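PDB 1J5X: glucosamine-6-phosphate deaminase from Thermotoga maritima, which is an alpha/beta protein of the SIS family, built around two parallel beta sheets with helices packed against them. Local coordinates for residues 256-261 with 286-291; 53-58 with 103-108. All blocks are in the same frame, centred on the assembly; numbering follows the deposited sequence.

Contact 1 (256-261 with 286-291)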
loop_
_atom_site.group_PDB
_atom_site.type_symbol
_atom_site.label_atom_id
_atom_site.label_comp_id
_atom_site.label_asym_id
_atom_site.label_seq_id
_atom_site.Cartn_x
_atom_site.Cartn_y
_atom_site.Cartn_z
ATOM N N ALA A 256 -1.300 -24.569 5.744
ATOM C CA ALA A 256 -0.648 -25.655 6.475
ATOM C C ALA A 256 0.053 -25.088 7.719
ATOM O O ALA A 256 0.208 -25.807 8.744
ATOM C CB ALA A 256 0.408 -26.386 5.552
ATOM N N LEU A 257 0.494 -23.832 7.672
ATOM C CA LEU A 257 1.196 -23.242 8.805
ATOM C C LEU A 257 0.308 -22.772 9.929
ATOM O O LEU A 257 0.807 -22.374 10.998
ATOM C CB LEU A 257 1.976 -22.017 8.406
ATOM C CG LEU A 257 3.181 -22.199 7.529
ATOM C CD1 LEU A 257 3.796 -20.859 7.315
ATOM C CD2 LEU A 257 4.157 -23.145 8.204
ATOM N N VAL A 258 -0.992 -22.806 9.696
ATOM C CA VAL A 258 -1.861 -22.233 10.735
ATOM C C VAL A 258 -1.890 -23.016 12.051
ATOM O O VAL A 258 -2.031 -24.237 12.049
ATOM C CB VAL A 258 -3.331 -22.128 10.317
ATOM C CG1 VAL A 258 -4.160 -21.530 11.515
ATOM C CG2 VAL A 258 -3.485 -21.155 9.092
ATOM N N LYS A 259 -1.784 -22.267 13.128
ATOM C CA LYS A 259 -1.891 -22.810 14.493
ATOM C C LYS A 259 -2.154 -21.643 15.438
ATOM O O LYS A 259 -2.132 -20.489 15.019
ATOM C CB LYS A 259 -0.629 -23.567 14.896
ATOM C CG LYS A 259 0.645 -22.763 14.902
ATOM C CD LYS A 259 1.818 -23.714 15.170
ATOM C CE LYS A 259 3.106 -22.949 15.426
ATOM N NZ LYS A 259 2.850 -21.888 16.441
ATOM N N LYS A 260 -2.457 -21.933 16.706
ATOM C CA LYS A 260 -2.708 -20.870 17.649
ATOM C C LYS A 260 -1.497 -20.007 17.504
ATOM O O LYS A 260 -0.381 -20.525 17.445
ATOM C CB LYS A 260 -2.797 -21.430 19.098
ATOM C CG LYS A 260 -2.872 -20.345 20.168
ATOM C CD LYS A 260 -3.139 -20.950 21.554
ATOM C CE LYS A 260 -4.606 -21.410 21.676
ATOM N NZ LYS A 260 -5.565 -20.271 21.776
ATOM N N GLY A 261 -1.692 -18.698 17.428
ATOM C CA GLY A 261 -0.572 -17.803 17.265
ATOM C C GLY A 261 -0.633 -17.140 15.886
ATOM O O GLY A 261 -0.008 -16.124 15.659
ATOM N N LEU A 286 -8.781 -24.002 12.916
ATOM C CA LEU A 286 -7.429 -24.522 12.867
ATOM C C LEU A 286 -6.584 -23.792 13.878
ATOM O O LEU A 286 -5.390 -24.071 14.006
ATOM C CB LEU A 286 -6.833 -24.319 11.461
ATOM C CG LEU A 286 -7.645 -24.978 10.350
ATOM C CD1 LEU A 286 -7.008 -24.672 8.983
ATOM C CD2 LEU A 286 -7.725 -26.472 10.591
ATOM N N GLY A 287 -7.171 -22.822 14.591
ATOM C CA GLY A 287 -6.398 -22.127 15.592
ATOM C C GLY A 287 -6.094 -20.663 15.371
ATOM O O GLY A 287 -5.601 -19.975 16.240
ATOM N N ALA A 288 -6.388 -20.154 14.193
ATOM C CA ALA A 288 -6.081 -18.747 13.949
ATOM C C ALA A 288 -7.053 -17.764 14.605
ATOM O O ALA A 288 -8.175 -18.102 14.892
ATOM C CB ALA A 288 -6.112 -18.467 12.415
ATOM N N THR A 289 -6.572 -16.558 14.803
ATOM C CA THR A 289 -7.397 -15.454 15.267
ATOM C C THR A 289 -7.651 -14.717 13.918
ATOM O O THR A 289 -6.699 -14.400 13.204
ATOM C CB THR A 289 -6.596 -14.517 16.146
ATOM O OG1 THR A 289 -6.247 -15.193 17.369
ATOM C CG2 THR A 289 -7.371 -13.290 16.440
ATOM N N VAL A 290 -8.901 -14.444 13.582
ATOM C CA VAL A 290 -9.187 -13.752 12.315
ATOM C C VAL A 290 -9.892 -12.460 12.554
ATOM O O VAL A 290 -10.839 -12.395 13.387
ATOM C CB VAL A 290 -10.058 -14.591 11.431
ATOM C CG1 VAL A 290 -10.341 -13.819 10.098
ATOM C CG2 VAL A 290 -9.412 -15.979 11.216
ATOM N N LEU A 291 -9.401 -11.423 11.882
ATOM C CA LEU A 291 -9.963 -10.086 11.957
ATOM C C LEU A 291 -10.365 -9.648 10.533
ATOM O O LEU A 291 -9.569 -9.767 9.579
ATOM C CB LEU A 291 -8.928 -9.142 12.531
ATOM C CG LEU A 291 -9.382 -7.741 12.899
ATOM C CD1 LEU A 291 -8.583 -7.231 14.130
ATOM C CD2 LEU A 291 -9.141 -6.839 11.690
#
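Leu286 meets Val258 through its CB, which lies 3.9 Å from Val258 CG1; the carbonyl O of Leu286 faces the same methyl and the CA of Lys259. Next comes Gly287, whose positive phi (113°) ends helix 273-285 in a Schellman motif. Glycine suits this turn twice over: with these backbone angles a CB would press on the carbonyl O of Leu286, and it would also run into the backbone N of Lys260. The O of Gly287 receives a CA-H...O contact from Lys260 CA at 3.3 Å, with 153° at the hydrogen. No conventional hydrogen bond links the two segments. Ala288, which is buried, then offers its methyl to Val258, CB to CG1 at 3.7 Å; a single methyl is enough to meet it. Because Val258 CG1 is anti to the backbone N (chi1 179°), one branch serves both apolar neighbours. From Thr289 the chain becomes strand 289-293, at the edge of the four-stranded parallel sheet. Thr289 is hydrogen-bonded through its backbone to Thr262 and Val264, and Ala288 packs on Val264 of strand 262-267 and on Leu283 of helix 273-285. The contact thus joins the loop entering one strand to the helix-strand turn leading into its neighbour.

Contact 2 (53-58 with 103-108)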
loop_
_atom_site.group_PDB
_atom_site.type_symbol
_atom_site.label_atom_id
_atom_site.label_comp_id
_atom_site.label_asym_id
_atom_site.label_seq_id
_atom_site.Cartn_x
_atom_site.Cartn_y
_atom_site.Cartn_z
ATOM N N ASP A 53 -1.256 3.442 -24.390
ATOM C CA ASP A 53 -1.641 2.077 -24.599
ATOM C C ASP A 53 -1.373 1.239 -23.342
ATOM O O ASP A 53 -2.312 0.627 -22.763
ATOM C CB ASP A 53 -0.826 1.518 -25.778
ATOM N N GLU A 54 -0.091 1.213 -22.947
ATOM C CA GLU A 54 0.350 0.417 -21.803
ATOM C C GLU A 54 0.980 1.360 -20.778
ATOM O O GLU A 54 1.723 2.285 -21.154
ATOM C CB GLU A 54 1.372 -0.625 -22.294
ATOM C CG GLU A 54 2.366 -1.149 -21.270
ATOM C CD GLU A 54 3.728 -1.636 -21.882
ATOM O OE1 GLU A 54 4.609 -0.818 -22.326
ATOM O OE2 GLU A 54 3.922 -2.867 -21.898
ATOM N N VAL A 55 0.645 1.177 -19.509
ATOM C CA VAL A 55 1.224 2.056 -18.501
ATOM C C VAL A 55 1.905 1.197 -17.463
ATOM O O VAL A 55 1.346 0.205 -16.986
ATOM C CB VAL A 55 0.198 2.967 -17.872
ATOM C CG1 VAL A 55 0.876 3.875 -16.779
ATOM C CG2 VAL A 55 -0.464 3.833 -19.001
ATOM N N LEU A 56 3.174 1.525 -17.197
ATOM C CA LEU A 56 3.955 0.801 -16.207
ATOM C C LEU A 56 3.995 1.565 -14.858
ATOM O O LEU A 56 3.899 2.793 -14.831
ATOM C CB LEU A 56 5.403 0.666 -16.678
ATOM C CG LEU A 56 5.649 0.162 -18.110
ATOM C CD1 LEU A 56 7.174 -0.072 -18.278
ATOM C CD2 LEU A 56 4.902 -1.105 -18.328
ATOM N N PHE A 57 4.126 0.800 -13.763
ATOM C CA PHE A 57 4.209 1.350 -12.406
ATOM C C PHE A 57 5.449 0.653 -11.868
ATOM O O PHE A 57 5.471 -0.556 -11.748
ATOM C CB PHE A 57 2.949 1.001 -11.653
ATOM C CG PHE A 57 1.734 1.684 -12.238
ATOM C CD1 PHE A 57 1.024 1.094 -13.312
ATOM C CD2 PHE A 57 1.350 2.922 -11.767
ATOM C CE1 PHE A 57 -0.075 1.775 -13.890
ATOM C CE2 PHE A 57 0.258 3.616 -12.329
ATOM C CZ PHE A 57 -0.449 3.031 -13.393
ATOM N N VAL A 58 6.485 1.436 -11.519
ATOM C CA VAL A 58 7.781 0.792 -11.189
ATOM C C VAL A 58 8.303 1.316 -9.852
ATOM O O VAL A 58 8.343 2.529 -9.670
ATOM C CB VAL A 58 8.802 1.202 -12.320
ATOM C CG1 VAL A 58 10.195 0.643 -12.044
ATOM C CG2 VAL A 58 8.260 0.684 -13.722
ATOM N N LEU A 103 4.059 4.894 -21.115
ATOM C CA LEU A 103 4.164 5.865 -20.022
ATOM C C LEU A 103 4.552 5.028 -18.798
ATOM O O LEU A 103 4.052 3.910 -18.648
ATOM C CB LEU A 103 2.820 6.516 -19.770
ATOM C CG LEU A 103 2.784 7.549 -18.645
ATOM C CD1 LEU A 103 3.678 8.759 -18.988
ATOM C CD2 LEU A 103 1.347 8.047 -18.442
ATOM N N ALA A 104 5.458 5.529 -17.946
ATOM C CA ALA A 104 5.886 4.788 -16.761
ATOM C C ALA A 104 5.865 5.680 -15.535
ATOM O O ALA A 104 6.411 6.777 -15.556
ATOM C CB ALA A 104 7.297 4.240 -16.965
ATOM N N PHE A 105 5.208 5.216 -14.482
ATOM C CA PHE A 105 5.200 5.968 -13.230
ATOM C C PHE A 105 6.337 5.311 -12.434
ATOM O O PHE A 105 6.352 4.094 -12.203
ATOM C CB PHE A 105 3.907 5.806 -12.423
ATOM C CG PHE A 105 2.709 6.551 -12.992
ATOM C CD1 PHE A 105 2.061 6.102 -14.164
ATOM C CD2 PHE A 105 2.196 7.645 -12.312
ATOM C CE1 PHE A 105 0.890 6.773 -14.623
ATOM C CE2 PHE A 105 1.048 8.297 -12.762
ATOM C CZ PHE A 105 0.406 7.853 -13.912
ATOM N N LEU A 106 7.302 6.129 -12.017
ATOM C CA LEU A 106 8.472 5.655 -11.214
ATOM C C LEU A 106 8.290 6.184 -9.758
ATOM O O LEU A 106 8.048 7.376 -9.567
ATOM C CB LEU A 106 9.766 6.246 -11.826
ATOM C CG LEU A 106 10.392 5.677 -13.106
ATOM C CD1 LEU A 106 11.170 4.450 -12.795
ATOM C CD2 LEU A 106 9.316 5.406 -14.157
ATOM N N PHE A 107 8.357 5.306 -8.761
ATOM C CA PHE A 107 8.131 5.690 -7.374
ATOM C C PHE A 107 9.387 5.575 -6.515
ATOM O O PHE A 107 10.023 4.533 -6.480
ATOM C CB PHE A 107 7.104 4.771 -6.710
ATOM C CG PHE A 107 5.745 4.770 -7.369
ATOM C CD1 PHE A 107 5.538 4.078 -8.555
ATOM C CD2 PHE A 107 4.679 5.483 -6.792
ATOM C CE1 PHE A 107 4.273 4.101 -9.177
ATOM C CE2 PHE A 107 3.381 5.520 -7.396
ATOM C CZ PHE A 107 3.182 4.824 -8.602
ATOM N N SER A 108 9.712 6.647 -5.816
ATOM C CA SER A 108 10.856 6.588 -4.858
ATOM C C SER A 108 10.546 7.773 -3.931
ATOM O O SER A 108 10.643 8.917 -4.353
ATOM C CB SER A 108 12.213 6.838 -5.557
ATOM O OG SER A 108 13.208 6.994 -4.497
#
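Phe105 O receives the shortest bond of this pair, from Val58 N at 2.7 Å, with the donor almost in line with the carbonyl (C=O...N 176°); the CA of Phe57 adds a weaker CA-H...O contact to the same oxygen. This is one rung of a parallel beta ladder in the SIS domain, where strands 54-59 and 102-107 are neighbours inside a five-stranded sheet with helices on both faces. As parallel strands require, Leu56 and Val58 each use both N-H and C=O toward the partner strand: Leu56 N reaches Leu103 O at 2.9 Å, and Leu56 O accepts Phe105 N at 2.8 Å.

On the face carrying Val55, Phe57 and Phe105, the two phenyl rings point the same way, their planes 12° apart but offset so that little of one ring covers the other. Phe57 CE2 lies over one face of the Phe105 ring, near the rim, 3.6 Å from Phe105 CD1. Val55 CG1, anti to its backbone N (chi1 179°), meets the edge of that ring at Phe105 CE1, 3.6 Å away. Flat rings suit this face: that of Phe57 packs against helix 62-78, whose Phe74 stands edge-to-face to it, and Phe105 packs on Ile131 of strand 128-134. Smaller aliphatic groups line the other face: Val58 CG1 touches Leu106 CD1 at 4.0 Å, and Leu56 and Ala104 both pack on Leu123 of helix 114-125. At the C-terminal end, Val58 O bonds to Phe107 N and also lies in the plane of the Phe107 ring, at its edge, 3.4 Å from Phe107 CD1.

The two contacts belong to different parallel sheets on opposite sides of the chain's centre, their own centres about 38 Å apart and their nearest atoms about 26 Å apart. They share no helix or strand and follow one another along the chain. Contact 2 is core: two adjacent interior strands, joined by regular backbone hydrogen bonds and by mostly buried aromatic and aliphatic side chains. Contact 1 lies at the surface, where a loop and a helix-ending turn touch beside an edge strand; there a few methyl contacts and one CA-H...O contact replace the ladder, and a glycine with positive phi, rather than paired aromatic rings, shapes the meeting.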